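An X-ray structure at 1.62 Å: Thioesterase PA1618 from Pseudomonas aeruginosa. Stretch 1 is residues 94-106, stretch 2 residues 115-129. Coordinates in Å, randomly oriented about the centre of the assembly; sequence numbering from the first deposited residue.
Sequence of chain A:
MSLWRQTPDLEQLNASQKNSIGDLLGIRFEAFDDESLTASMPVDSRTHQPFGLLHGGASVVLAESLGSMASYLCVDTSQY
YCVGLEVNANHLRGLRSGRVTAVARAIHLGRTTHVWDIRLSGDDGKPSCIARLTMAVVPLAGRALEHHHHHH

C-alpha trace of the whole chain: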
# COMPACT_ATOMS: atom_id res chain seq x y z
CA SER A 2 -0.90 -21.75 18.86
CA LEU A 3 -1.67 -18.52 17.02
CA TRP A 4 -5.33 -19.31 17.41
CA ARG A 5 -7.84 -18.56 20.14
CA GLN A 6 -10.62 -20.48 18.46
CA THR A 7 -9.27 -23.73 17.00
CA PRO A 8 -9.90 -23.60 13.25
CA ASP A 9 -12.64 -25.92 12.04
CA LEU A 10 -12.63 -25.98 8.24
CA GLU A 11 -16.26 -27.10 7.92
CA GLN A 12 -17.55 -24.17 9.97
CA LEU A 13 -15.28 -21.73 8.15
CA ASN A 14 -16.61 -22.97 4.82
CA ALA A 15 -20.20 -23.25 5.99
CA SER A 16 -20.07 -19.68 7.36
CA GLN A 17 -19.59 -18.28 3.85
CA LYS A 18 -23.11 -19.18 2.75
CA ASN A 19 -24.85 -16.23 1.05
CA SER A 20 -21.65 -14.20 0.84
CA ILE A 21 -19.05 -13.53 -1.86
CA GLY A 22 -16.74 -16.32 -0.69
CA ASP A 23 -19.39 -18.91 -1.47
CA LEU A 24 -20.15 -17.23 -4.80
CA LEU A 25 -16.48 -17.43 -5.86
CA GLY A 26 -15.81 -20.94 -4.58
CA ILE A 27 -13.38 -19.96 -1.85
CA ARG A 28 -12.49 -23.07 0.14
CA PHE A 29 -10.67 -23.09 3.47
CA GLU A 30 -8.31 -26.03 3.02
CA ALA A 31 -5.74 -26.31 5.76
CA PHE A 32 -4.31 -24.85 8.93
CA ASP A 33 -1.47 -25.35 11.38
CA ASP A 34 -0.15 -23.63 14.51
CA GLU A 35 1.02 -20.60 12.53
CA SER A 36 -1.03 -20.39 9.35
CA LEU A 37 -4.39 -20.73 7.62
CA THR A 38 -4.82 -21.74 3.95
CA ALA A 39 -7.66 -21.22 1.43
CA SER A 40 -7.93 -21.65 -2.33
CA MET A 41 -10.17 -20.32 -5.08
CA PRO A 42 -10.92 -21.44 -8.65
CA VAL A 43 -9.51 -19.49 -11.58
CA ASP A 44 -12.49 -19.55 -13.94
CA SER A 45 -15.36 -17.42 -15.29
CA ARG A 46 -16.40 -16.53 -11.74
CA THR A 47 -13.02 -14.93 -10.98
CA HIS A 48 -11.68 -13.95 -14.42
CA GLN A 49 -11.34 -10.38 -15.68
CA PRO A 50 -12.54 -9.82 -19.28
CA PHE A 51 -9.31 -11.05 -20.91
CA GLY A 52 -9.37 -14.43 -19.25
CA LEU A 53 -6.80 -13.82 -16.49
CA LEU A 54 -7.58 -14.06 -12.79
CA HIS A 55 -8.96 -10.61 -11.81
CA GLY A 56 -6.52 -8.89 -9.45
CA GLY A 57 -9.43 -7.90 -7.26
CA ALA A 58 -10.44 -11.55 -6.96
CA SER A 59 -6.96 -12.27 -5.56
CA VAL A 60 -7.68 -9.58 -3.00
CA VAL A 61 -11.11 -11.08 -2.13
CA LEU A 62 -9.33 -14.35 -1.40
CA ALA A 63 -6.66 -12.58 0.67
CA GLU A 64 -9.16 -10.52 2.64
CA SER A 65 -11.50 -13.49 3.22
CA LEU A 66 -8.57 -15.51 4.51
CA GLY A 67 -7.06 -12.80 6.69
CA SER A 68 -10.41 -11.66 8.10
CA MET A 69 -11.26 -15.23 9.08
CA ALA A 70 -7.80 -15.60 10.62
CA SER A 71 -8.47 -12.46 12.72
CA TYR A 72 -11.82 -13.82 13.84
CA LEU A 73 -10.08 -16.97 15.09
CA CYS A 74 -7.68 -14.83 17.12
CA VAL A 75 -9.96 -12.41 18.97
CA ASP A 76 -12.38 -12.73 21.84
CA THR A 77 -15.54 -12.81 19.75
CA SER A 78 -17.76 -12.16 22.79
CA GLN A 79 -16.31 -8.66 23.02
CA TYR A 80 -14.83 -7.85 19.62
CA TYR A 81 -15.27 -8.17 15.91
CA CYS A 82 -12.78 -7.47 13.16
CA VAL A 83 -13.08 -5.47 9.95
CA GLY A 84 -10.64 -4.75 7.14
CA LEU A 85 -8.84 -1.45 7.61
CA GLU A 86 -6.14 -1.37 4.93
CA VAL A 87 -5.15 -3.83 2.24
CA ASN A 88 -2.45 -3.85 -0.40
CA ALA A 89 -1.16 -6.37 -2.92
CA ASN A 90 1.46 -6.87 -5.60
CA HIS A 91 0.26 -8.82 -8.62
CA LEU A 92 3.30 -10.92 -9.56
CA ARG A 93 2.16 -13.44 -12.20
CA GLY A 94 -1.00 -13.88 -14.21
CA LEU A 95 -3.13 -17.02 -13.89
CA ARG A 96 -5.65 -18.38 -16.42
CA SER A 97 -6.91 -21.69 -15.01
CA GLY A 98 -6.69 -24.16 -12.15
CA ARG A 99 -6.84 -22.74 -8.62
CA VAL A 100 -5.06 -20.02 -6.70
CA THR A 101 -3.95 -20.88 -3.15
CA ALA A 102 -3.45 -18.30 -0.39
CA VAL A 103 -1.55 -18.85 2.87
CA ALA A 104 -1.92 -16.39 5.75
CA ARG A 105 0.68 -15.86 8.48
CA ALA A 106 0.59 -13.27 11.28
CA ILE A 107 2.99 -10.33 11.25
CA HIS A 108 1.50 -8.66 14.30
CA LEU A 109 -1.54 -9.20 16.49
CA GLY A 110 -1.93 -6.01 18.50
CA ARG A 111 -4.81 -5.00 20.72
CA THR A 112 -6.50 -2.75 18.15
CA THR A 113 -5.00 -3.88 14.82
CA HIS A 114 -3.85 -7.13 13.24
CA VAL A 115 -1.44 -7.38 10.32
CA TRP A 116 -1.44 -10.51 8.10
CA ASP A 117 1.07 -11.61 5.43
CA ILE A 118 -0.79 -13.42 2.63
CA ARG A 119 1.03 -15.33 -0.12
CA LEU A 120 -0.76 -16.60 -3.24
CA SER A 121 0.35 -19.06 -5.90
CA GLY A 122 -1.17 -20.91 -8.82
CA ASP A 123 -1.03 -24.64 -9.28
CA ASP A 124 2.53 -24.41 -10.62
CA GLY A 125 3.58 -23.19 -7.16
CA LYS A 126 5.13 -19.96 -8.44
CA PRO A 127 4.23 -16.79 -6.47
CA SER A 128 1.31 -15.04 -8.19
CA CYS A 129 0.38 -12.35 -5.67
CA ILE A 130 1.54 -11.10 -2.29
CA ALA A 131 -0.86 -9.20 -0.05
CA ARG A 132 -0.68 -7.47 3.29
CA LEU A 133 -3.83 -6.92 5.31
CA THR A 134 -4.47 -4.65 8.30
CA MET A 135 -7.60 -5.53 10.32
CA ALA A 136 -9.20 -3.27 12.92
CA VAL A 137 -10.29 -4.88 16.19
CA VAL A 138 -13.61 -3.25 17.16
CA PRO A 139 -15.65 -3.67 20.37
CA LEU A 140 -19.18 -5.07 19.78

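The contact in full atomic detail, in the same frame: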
# COMPACT_ATOMS: atom_id res chain seq x y z
N GLY A 94 0.37 -13.61 -13.81
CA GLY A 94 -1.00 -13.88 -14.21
C GLY A 94 -1.36 -15.36 -14.13
O GLY A 94 -0.50 -16.24 -14.25
N LEU A 95 -2.63 -15.64 -13.90
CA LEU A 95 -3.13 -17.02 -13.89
C LEU A 95 -4.35 -17.10 -14.79
O LEU A 95 -5.14 -16.15 -14.84
CB LEU A 95 -3.52 -17.47 -12.48
CG LEU A 95 -2.39 -17.52 -11.45
CD1 LEU A 95 -2.97 -17.77 -10.07
CD2 LEU A 95 -1.41 -18.59 -11.84
N ARG A 96 -4.51 -18.22 -15.50
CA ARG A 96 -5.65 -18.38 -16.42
C ARG A 96 -6.60 -19.52 -16.03
O ARG A 96 -7.78 -19.47 -16.32
CB ARG A 96 -5.16 -18.60 -17.86
CG ARG A 96 -4.60 -17.35 -18.52
CD ARG A 96 -4.50 -17.50 -20.04
NE ARG A 96 -3.98 -16.29 -20.68
CZ ARG A 96 -4.74 -15.29 -21.13
NH1 ARG A 96 -6.06 -15.36 -21.01
NH2 ARG A 96 -4.18 -14.23 -21.70
N SER A 97 -6.08 -20.54 -15.36
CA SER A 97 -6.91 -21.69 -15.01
C SER A 97 -6.38 -22.37 -13.76
O SER A 97 -5.39 -21.92 -13.17
CB SER A 97 -6.96 -22.68 -16.17
OG SER A 97 -5.65 -23.09 -16.50
N GLY A 98 -7.03 -23.46 -13.37
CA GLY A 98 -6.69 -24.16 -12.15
C GLY A 98 -7.22 -23.41 -10.94
O GLY A 98 -8.30 -22.83 -10.99
N ARG A 99 -6.45 -23.44 -9.85
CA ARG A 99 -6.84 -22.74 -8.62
C ARG A 99 -5.70 -21.87 -8.13
O ARG A 99 -4.53 -22.11 -8.43
CB ARG A 99 -7.24 -23.73 -7.52
CG ARG A 99 -8.40 -24.66 -7.87
CD ARG A 99 -8.73 -25.59 -6.72
NE ARG A 99 -9.31 -24.89 -5.58
CZ ARG A 99 -10.56 -24.46 -5.52
NH1 ARG A 99 -11.38 -24.63 -6.55
NH2 ARG A 99 -11.01 -23.84 -4.43
N VAL A 100 -6.06 -20.84 -7.36
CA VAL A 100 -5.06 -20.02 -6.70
C VAL A 100 -5.16 -20.28 -5.20
O VAL A 100 -6.26 -20.33 -4.64
CB VAL A 100 -5.22 -18.52 -7.05
CG1 VAL A 100 -6.62 -18.01 -6.72
CG2 VAL A 100 -4.14 -17.68 -6.36
N THR A 101 -4.01 -20.50 -4.57
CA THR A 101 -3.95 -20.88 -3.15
C THR A 101 -3.30 -19.78 -2.33
O THR A 101 -2.22 -19.30 -2.68
CB THR A 101 -3.15 -22.18 -2.99
OG1 THR A 101 -3.80 -23.24 -3.71
CG2 THR A 101 -3.05 -22.59 -1.52
N ALA A 102 -3.96 -19.37 -1.24
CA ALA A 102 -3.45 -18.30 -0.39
C ALA A 102 -3.09 -18.87 0.97
O ALA A 102 -3.82 -19.68 1.52
CB ALA A 102 -4.49 -17.20 -0.24
N VAL A 103 -1.95 -18.44 1.52
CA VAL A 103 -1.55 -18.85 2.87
C VAL A 103 -1.36 -17.59 3.71
O VAL A 103 -0.63 -16.69 3.32
CB VAL A 103 -0.24 -19.65 2.84
CG1 VAL A 103 0.12 -20.16 4.24
CG2 VAL A 103 -0.36 -20.83 1.90
N ALA A 104 -2.02 -17.54 4.86
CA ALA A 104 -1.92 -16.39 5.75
C ALA A 104 -1.06 -16.71 6.97
O ALA A 104 -1.24 -17.75 7.60
CB ALA A 104 -3.30 -15.91 6.19
N ARG A 105 -0.17 -15.78 7.29
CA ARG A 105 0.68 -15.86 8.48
C ARG A 105 0.61 -14.52 9.21
O ARG A 105 0.48 -13.48 8.59
CB ARG A 105 2.11 -16.19 8.08
CG ARG A 105 2.28 -17.60 7.54
CD ARG A 105 3.69 -17.88 7.06
NE ARG A 105 3.78 -19.23 6.49
CZ ARG A 105 3.94 -20.34 7.22
NH1 ARG A 105 4.05 -20.26 8.55
NH2 ARG A 105 4.01 -21.53 6.63
N ALA A 106 0.69 -14.53 10.54
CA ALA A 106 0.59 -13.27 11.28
C ALA A 106 1.91 -12.50 11.25
O ALA A 106 2.99 -13.10 11.40
CB ALA A 106 0.17 -13.54 12.73
N VAL A 115 -2.07 -7.45 11.65
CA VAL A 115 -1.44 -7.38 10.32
C VAL A 115 -1.12 -8.81 9.87
O VAL A 115 -0.44 -9.56 10.58
CB VAL A 115 -0.17 -6.50 10.34
CG1 VAL A 115 0.43 -6.40 8.92
CG2 VAL A 115 -0.48 -5.10 10.86
N TRP A 116 -1.61 -9.18 8.68
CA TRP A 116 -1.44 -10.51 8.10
C TRP A 116 -0.61 -10.45 6.82
O TRP A 116 -0.80 -9.53 6.01
CB TRP A 116 -2.81 -11.12 7.77
CG TRP A 116 -3.63 -11.40 8.99
CD1 TRP A 116 -4.63 -10.63 9.50
CD2 TRP A 116 -3.49 -12.52 9.87
NE1 TRP A 116 -5.13 -11.20 10.65
CE2 TRP A 116 -4.45 -12.37 10.90
CE3 TRP A 116 -2.64 -13.63 9.90
CZ2 TRP A 116 -4.58 -13.29 11.95
CZ3 TRP A 116 -2.79 -14.56 10.95
CH2 TRP A 116 -3.75 -14.38 11.95
N ASP A 117 0.27 -11.43 6.64
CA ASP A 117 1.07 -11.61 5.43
C ASP A 117 0.37 -12.70 4.63
O ASP A 117 0.17 -13.81 5.14
CB ASP A 117 2.47 -12.05 5.84
CG ASP A 117 3.34 -12.47 4.67
OD1 ASP A 117 3.52 -11.66 3.74
OD2 ASP A 117 3.86 -13.59 4.70
N ILE A 118 -0.05 -12.41 3.39
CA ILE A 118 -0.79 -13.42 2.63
C ILE A 118 -0.10 -13.69 1.30
O ILE A 118 0.12 -12.77 0.51
CB ILE A 118 -2.26 -13.01 2.44
CG1 ILE A 118 -2.90 -12.84 3.83
CG2 ILE A 118 -3.03 -14.08 1.67
CD1 ILE A 118 -3.99 -11.81 3.87
N ARG A 119 0.29 -14.94 1.09
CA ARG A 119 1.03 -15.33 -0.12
C ARG A 119 0.17 -16.22 -1.02
O ARG A 119 -0.37 -17.22 -0.56
CB ARG A 119 2.31 -16.11 0.23
CG ARG A 119 3.25 -15.47 1.25
CD ARG A 119 3.77 -14.13 0.79
NE ARG A 119 4.68 -13.56 1.79
CZ ARG A 119 6.00 -13.72 1.78
NH1 ARG A 119 6.59 -14.43 0.82
NH2 ARG A 119 6.74 -13.16 2.73
N LEU A 120 0.07 -15.86 -2.30
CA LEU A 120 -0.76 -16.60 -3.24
C LEU A 120 0.10 -17.22 -4.33
O LEU A 120 1.12 -16.64 -4.75
CB LEU A 120 -1.81 -15.70 -3.89
CG LEU A 120 -3.05 -15.34 -3.07
CD1 LEU A 120 -2.68 -14.42 -1.92
CD2 LEU A 120 -4.10 -14.69 -3.94
N SER A 121 -0.33 -18.39 -4.80
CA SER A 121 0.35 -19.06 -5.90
C SER A 121 -0.64 -19.90 -6.70
O SER A 121 -1.65 -20.39 -6.17
CB SER A 121 1.50 -19.92 -5.38
OG SER A 121 1.02 -20.92 -4.51
N GLY A 122 -0.36 -20.05 -7.99
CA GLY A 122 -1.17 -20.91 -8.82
C GLY A 122 -0.73 -22.35 -8.66
O GLY A 122 0.11 -22.67 -7.80
N ASP A 123 -1.29 -23.23 -9.48
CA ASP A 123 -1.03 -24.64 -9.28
C ASP A 123 0.41 -25.03 -9.61
O ASP A 123 0.88 -26.06 -9.15
CB ASP A 123 -2.04 -25.48 -10.07
CG ASP A 123 -3.45 -25.36 -9.50
OD1 ASP A 123 -3.58 -25.24 -8.26
OD2 ASP A 123 -4.41 -25.40 -10.29
N ASP A 124 1.11 -24.18 -10.36
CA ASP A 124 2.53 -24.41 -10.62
C ASP A 124 3.43 -24.08 -9.42
O ASP A 124 4.63 -24.35 -9.44
CB ASP A 124 3.00 -23.71 -11.90
CG ASP A 124 2.87 -22.19 -11.85
OD1 ASP A 124 2.65 -21.63 -10.76
OD2 ASP A 124 3.00 -21.55 -12.91
N GLY A 125 2.84 -23.49 -8.38
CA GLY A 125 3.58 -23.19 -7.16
C GLY A 125 4.38 -21.90 -7.19
O GLY A 125 4.96 -21.52 -6.18
N LYS A 126 4.41 -21.22 -8.34
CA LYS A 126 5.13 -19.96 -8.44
C LYS A 126 4.30 -18.83 -7.82
O LYS A 126 3.08 -18.78 -8.02
CB LYS A 126 5.43 -19.64 -9.90
CG LYS A 126 6.19 -20.75 -10.61
CD LYS A 126 6.96 -20.24 -11.81
CE LYS A 126 6.06 -19.88 -12.97
NZ LYS A 126 6.86 -19.74 -14.23
N PRO A 127 4.95 -17.93 -7.06
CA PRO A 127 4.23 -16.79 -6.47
C PRO A 127 3.46 -15.99 -7.51
O PRO A 127 4.04 -15.57 -8.53
CB PRO A 127 5.37 -15.94 -5.90
CG PRO A 127 6.43 -16.94 -5.52
CD PRO A 127 6.35 -18.01 -6.61
N SER A 128 2.17 -15.77 -7.26
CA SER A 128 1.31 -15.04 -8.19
C SER A 128 0.86 -13.70 -7.63
O SER A 128 0.54 -12.79 -8.38
CB SER A 128 0.09 -15.88 -8.58
OG SER A 128 -0.71 -16.19 -7.45
N CYS A 129 0.80 -13.60 -6.31
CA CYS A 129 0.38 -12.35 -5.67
C CYS A 129 0.88 -12.37 -4.23
O CYS A 129 0.96 -13.43 -3.60
CB CYS A 129 -1.15 -12.23 -5.73
SG CYS A 129 -1.88 -10.80 -4.89
O HOH W 1 -3.46 -21.98 -11.16
O HOH W 2 -2.97 -23.43 -6.29

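The contact is an antiparallel strand pair, and its rule is alternation: residues that exchange two backbone hydrogen bonds place their side chains on one face, while the residues between them pack small against large on the other. Before the strand, Leu95 turns toward stretch 2 and lays CD2 3.8 Å from Gly122 CA. Glycine matters here, because a CB on residue 122 would fall about 2.5 Å from Leu95 CD2. Gly98 follows the same logic from stretch 1: its phi is positive, and a CB would clash with Asp123 OD2.

The same carboxylate makes the direct hydrogen bond at this end. Arg99 N donates to Asp123 OD2 at 2.9 Å, and the type I turn from Gly122 to Gly125, closed by Gly125 N to Gly122 O at 2.9 Å, carries the aspartate. Water 1 reinforces the join, donating to Ser97 O and Arg99 O and accepting from Asp123 N. The end of the Arg99 side chain meanwhile leads off to partners elsewhere in the structure.

Val100 is buried, its CG2 3.8 Å from Leu120 CD2. Thr101 then opens the regular ladder: Thr101 N donates to Ser121 O at 2.9 Å, and Ser121 N returns the bond to Thr101 O at 3.0 Å. Water 2 extends the polar network, hydrogen-bonded to Thr101 OG1 and donating to Asp123 OD1.

Ala102 faces the other way, opposite Leu120, with the CA atoms 4.3 Å apart. Its single methyl serves two larger neighbours, CB lying 3.7 Å from Leu120 CG and 3.9 Å from Ile118 CG2. Between the hydrogen-bonded pairs the backbones also meet through CA-H...O contacts, such as Leu120 CA to Thr101 O at 3.1 Å.

Val103 repeats the ladder with Arg119: Val103 N reaches Arg119 O at 2.9 Å, and Arg119 N reaches Val103 O at 3.0 Å. The end of Arg119 does not cross to stretch 1; on its own strand, Arg119 NE forms a salt bridge with Asp117 OD1 at 3.0 Å.

Ala104 returns to the Ala102 face, with CB 3.9 Å from Ile118 CG1. Arg105 closes the third rung, Arg105 N to Asp117 O at 2.9 Å and Asp117 N to Arg105 O at 2.8 Å, while the end of its long side chain leads off.

At Ala106 the small-against-large pattern is plainest. The end of the Trp116 side chain comes nearer to stretch 1, bringing CZ3 within 3.6 Å of Ala106 CB and CE3 within 3.4 Å of Arg105 O.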